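Local coordinates for putative uncharacterized protein (Pyrococcus furiosus, PDB 3VR0) that probably binds the archaeal proteasome and activates it, being homologous to proteasome assembly chaperones, at residues K18-V23 with L65-F70. Numbering follows the deposited sequence.
Sequences KETTIV and LYSPHF
Residues 18-23 run antiparallel to 65-69, end to end 160° apart, along the start of strand 21-24 and the end of strand 60-66. T21 and Y66 form a hydrogen-bonded pair: T21 N gives its hydrogen to Y66 O and Y66 N to T21 O, each over 2.8 Å and each donor lying nearly along the C=O axis. I22 and L65 follow as a non-hydrogen-bonded pair. Beta-branched T21, I22 and V23 suit such extended backbone.

On the face bearing I22 and L65, L65 crosses T20 and I22 obliquely, its CD2 3.6 Å from T20 CG2 and its CD1 3.9 Å from I22 CG1. On the other face V23 CG2 meets the edge of the Y66 ring, 3.9 Å from CE2. T20 is two-sided: CG2, anti to its own backbone N, joins the leucine, while OG1 accepts a 2.8 Å hydrogen bond from S67 OG and is also hydrogen-bonded to E121 of helix 116-131. S67 OG, itself anti to the backbone N (chi1 -175°), accepts from H69 N at 3.1 Å, closing an ST turn, and F70 N bonds to S67 O within a type I turn. An alanine in place of S67 would lose both hydroxyl bonds and would probably loosen the turn and the hold on T20. P68, whose ring restrains phi near the value that the second position of a type I turn needs, lays CD 3.6 Å from E19 C.

H69 ND1 is hydrogen-bonded to D115, and the imidazole and E121 form a gold site. This is an antiparallel edge of the large mixed sheet in a PAC2-family protein, where strand 21-24 is outermost within the chain and an ST turn leads from its neighbour strand to the histidine that holds the gold ion.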
ATOM      1  N   LYS C  18      16.697   2.334  -3.175  1.00 53.65           N
ATOM      2  CA  LYS C  18      15.821   1.864  -2.082  1.00 51.59           C
ATOM      3  C   LYS C  18      14.926   3.025  -1.735  1.00 48.68           C
ATOM      4  O   LYS C  18      13.918   2.882  -1.037  1.00 48.14           O
ATOM      5  CB  LYS C  18      16.635   1.469  -0.843  1.00 52.66           C
ATOM      6  CG  LYS C  18      17.549   0.251  -1.055  1.00 56.12           C
ATOM      7  CD  LYS C  18      17.820  -0.484   0.275  1.00 60.03           C
ATOM      8  CE  LYS C  18      19.098  -1.342   0.204  1.00 61.61           C
ATOM      9  NZ  LYS C  18      19.586  -1.694   1.580  1.00 61.30           N
ATOM     10  N   GLU C  19      15.340   4.192  -2.224  1.00 44.10           N
ATOM     11  CA  GLU C  19      14.596   5.395  -2.026  1.00 40.42           C
ATOM     12  C   GLU C  19      14.795   6.332  -3.202  1.00 35.75           C
ATOM     13  O   GLU C  19      15.607   6.094  -4.073  1.00 34.98           O
ATOM     14  CB  GLU C  19      14.909   6.042  -0.651  1.00 40.90           C
ATOM     15  CG  GLU C  19      16.216   6.852  -0.522  1.00 47.09           C
ATOM     16  CD  GLU C  19      16.376   7.549   0.874  1.00 54.56           C
ATOM     17  OE1 GLU C  19      16.253   6.867   1.926  1.00 56.25           O
ATOM     18  OE2 GLU C  19      16.619   8.785   0.908  1.00 56.81           O
ATOM     19  N   THR C  20      14.006   7.379  -3.219  1.00 31.40           N
ATOM     20  CA  THR C  20      14.082   8.406  -4.202  1.00 30.12           C
ATOM     21  C   THR C  20      15.523   8.934  -4.351  1.00 29.68           C
ATOM     22  O   THR C  20      16.182   9.256  -3.377  1.00 28.90           O
ATOM     23  CB  THR C  20      13.087   9.492  -3.817  1.00 30.01           C
ATOM     24  OG1 THR C  20      11.769   8.910  -3.777  1.00 29.22           O
ATOM     25  CG2 THR C  20      13.095  10.634  -4.797  1.00 28.29           C
ATOM     26  N   THR C  21      16.000   8.982  -5.584  1.00 29.51           N
ATOM     27  CA  THR C  21      17.380   9.342  -5.896  1.00 30.06           C
ATOM     28  C   THR C  21      17.439  10.579  -6.824  1.00 29.40           C
ATOM     29  O   THR C  21      16.724  10.668  -7.824  1.00 27.59           O
ATOM     30  CB  THR C  21      18.074   8.129  -6.613  1.00 30.51           C
ATOM     31  OG1 THR C  21      18.075   6.994  -5.717  1.00 36.16           O
ATOM     32  CG2 THR C  21      19.557   8.432  -6.969  1.00 34.23           C
ATOM     33  N   ILE C  22      18.343  11.501  -6.504  1.00 29.30           N
ATOM     34  CA  ILE C  22      18.660  12.605  -7.370  1.00 28.44           C
ATOM     35  C   ILE C  22      20.077  12.465  -7.927  1.00 29.19           C
ATOM     36  O   ILE C  22      21.029  12.332  -7.171  1.00 30.16           O
ATOM     37  CB  ILE C  22      18.491  13.961  -6.639  1.00 28.64           C
ATOM     38  CG1 ILE C  22      17.067  14.063  -6.097  1.00 25.81           C
ATOM     39  CG2 ILE C  22      18.883  15.128  -7.606  1.00 24.11           C
ATOM     40  CD1 ILE C  22      16.777  15.226  -5.281  1.00 25.28           C
ATOM     41  N   VAL C  23      20.176  12.461  -9.250  1.00 28.12           N
ATOM     42  CA  VAL C  23      21.389  12.395  -9.981  1.00 27.98           C
ATOM     43  C   VAL C  23      21.713  13.852 -10.370  1.00 27.80           C
ATOM     44  O   VAL C  23      20.885  14.525 -11.017  1.00 25.59           O
ATOM     45  CB  VAL C  23      21.182  11.582 -11.283  1.00 28.91           C
ATOM     46  CG1 VAL C  23      22.491  11.493 -12.066  1.00 31.40           C
ATOM     47  CG2 VAL C  23      20.659  10.160 -10.983  1.00 29.19           C
ATOM     48  N   LEU C  65      15.521  13.501 -10.923  1.00 22.83           N
ATOM     49  CA  LEU C  65      15.032  12.726  -9.782  1.00 22.24           C
ATOM     50  C   LEU C  65      14.357  11.454 -10.274  1.00 22.32           C
ATOM     51  O   LEU C  65      13.535  11.493 -11.168  1.00 22.93           O
ATOM     52  CB  LEU C  65      14.091  13.589  -8.946  1.00 21.52           C
ATOM     53  CG  LEU C  65      13.514  13.007  -7.654  1.00 23.53           C
ATOM     54  CD1 LEU C  65      13.181  14.126  -6.652  1.00 21.29           C
ATOM     55  CD2 LEU C  65      12.231  12.114  -7.951  1.00 20.01           C
ATOM     56  N   TYR C  66      14.709  10.324  -9.700  1.00 21.64           N
ATOM     57  CA  TYR C  66      14.000   9.102  -9.967  1.00 22.09           C
ATOM     58  C   TYR C  66      13.479   8.573  -8.644  1.00 21.90           C
ATOM     59  O   TYR C  66      14.106   8.766  -7.600  1.00 22.20           O
ATOM     60  CB  TYR C  66      14.963   8.054 -10.549  1.00 22.98           C
ATOM     61  CG  TYR C  66      15.612   8.501 -11.881  1.00 22.88           C
ATOM     62  CD1 TYR C  66      14.962   8.295 -13.086  1.00 21.53           C
ATOM     63  CD2 TYR C  66      16.852   9.173 -11.893  1.00 23.68           C
ATOM     64  CE1 TYR C  66      15.543   8.709 -14.302  1.00 25.88           C
ATOM     65  CE2 TYR C  66      17.462   9.606 -13.116  1.00 22.30           C
ATOM     66  CZ  TYR C  66      16.809   9.367 -14.295  1.00 24.74           C
ATOM     67  OH  TYR C  66      17.396   9.738 -15.495  1.00 30.24           O
ATOM     68  N   SER C  67      12.375   7.843  -8.702  1.00 20.37           N
ATOM     69  CA  SER C  67      11.756   7.326  -7.491  1.00 19.70           C
ATOM     70  C   SER C  67      11.121   5.965  -7.670  1.00 18.40           C
ATOM     71  O   SER C  67      10.357   5.755  -8.612  1.00 18.48           O
ATOM     72  CB  SER C  67      10.647   8.275  -7.065  1.00 18.30           C
ATOM     73  OG  SER C  67      10.135   7.805  -5.824  1.00 22.84           O
ATOM     74  N   PRO C  68      11.388   5.058  -6.747  1.00 19.07           N
ATOM     75  CA  PRO C  68      10.757   3.727  -6.719  1.00 19.47           C
ATOM     76  C   PRO C  68       9.275   3.834  -6.271  1.00 21.16           C
ATOM     77  O   PRO C  68       8.577   2.816  -6.286  1.00 21.10           O
ATOM     78  CB  PRO C  68      11.599   2.957  -5.659  1.00 18.82           C
ATOM     79  CG  PRO C  68      12.030   4.187  -4.650  1.00 19.02           C
ATOM     80  CD  PRO C  68      12.430   5.211  -5.689  1.00 19.30           C
ATOM     81  N   HIS C  69       8.803   5.042  -5.908  1.00 20.46           N
ATOM     82  CA  HIS C  69       7.378   5.302  -5.627  1.00 21.82           C
ATOM     83  C   HIS C  69       6.637   5.779  -6.865  1.00 23.56           C
ATOM     84  O   HIS C  69       5.413   5.930  -6.810  1.00 24.39           O
ATOM     85  CB  HIS C  69       7.199   6.336  -4.524  1.00 19.95           C
ATOM     86  CG  HIS C  69       7.703   5.854  -3.202  1.00 23.84           C
ATOM     87  ND1 HIS C  69       6.940   5.068  -2.357  1.00 17.97           N
ATOM     88  CD2 HIS C  69       8.915   5.994  -2.599  1.00 22.24           C
ATOM     89  CE1 HIS C  69       7.655   4.760  -1.288  1.00 24.13           C
ATOM     90  NE2 HIS C  69       8.853   5.314  -1.404  1.00 23.51           N
ATOM     91  N   PHE C  70       7.353   6.033  -7.975  1.00 22.84           N
ATOM     92  CA  PHE C  70       6.676   6.421  -9.214  1.00 22.50           C
ATOM     93  C   PHE C  70       6.093   5.165  -9.851  1.00 23.00           C
ATOM     94  O   PHE C  70       6.492   4.060  -9.503  1.00 23.28           O
ATOM     95  CB  PHE C  70       7.667   7.058 -10.203  1.00 21.58           C
ATOM     96  CG  PHE C  70       8.067   8.483  -9.857  1.00 21.32           C
ATOM     97  CD1 PHE C  70       7.314   9.245  -8.960  1.00 21.12           C
ATOM     98  CD2 PHE C  70       9.183   9.077 -10.474  1.00 20.22           C
ATOM     99  CE1 PHE C  70       7.669  10.613  -8.666  1.00 21.53           C
ATOM    100  CE2 PHE C  70       9.575  10.428 -10.167  1.00 19.55           C
ATOM    101  CZ  PHE C  70       8.802  11.189  -9.262  1.00 19.39           C
TER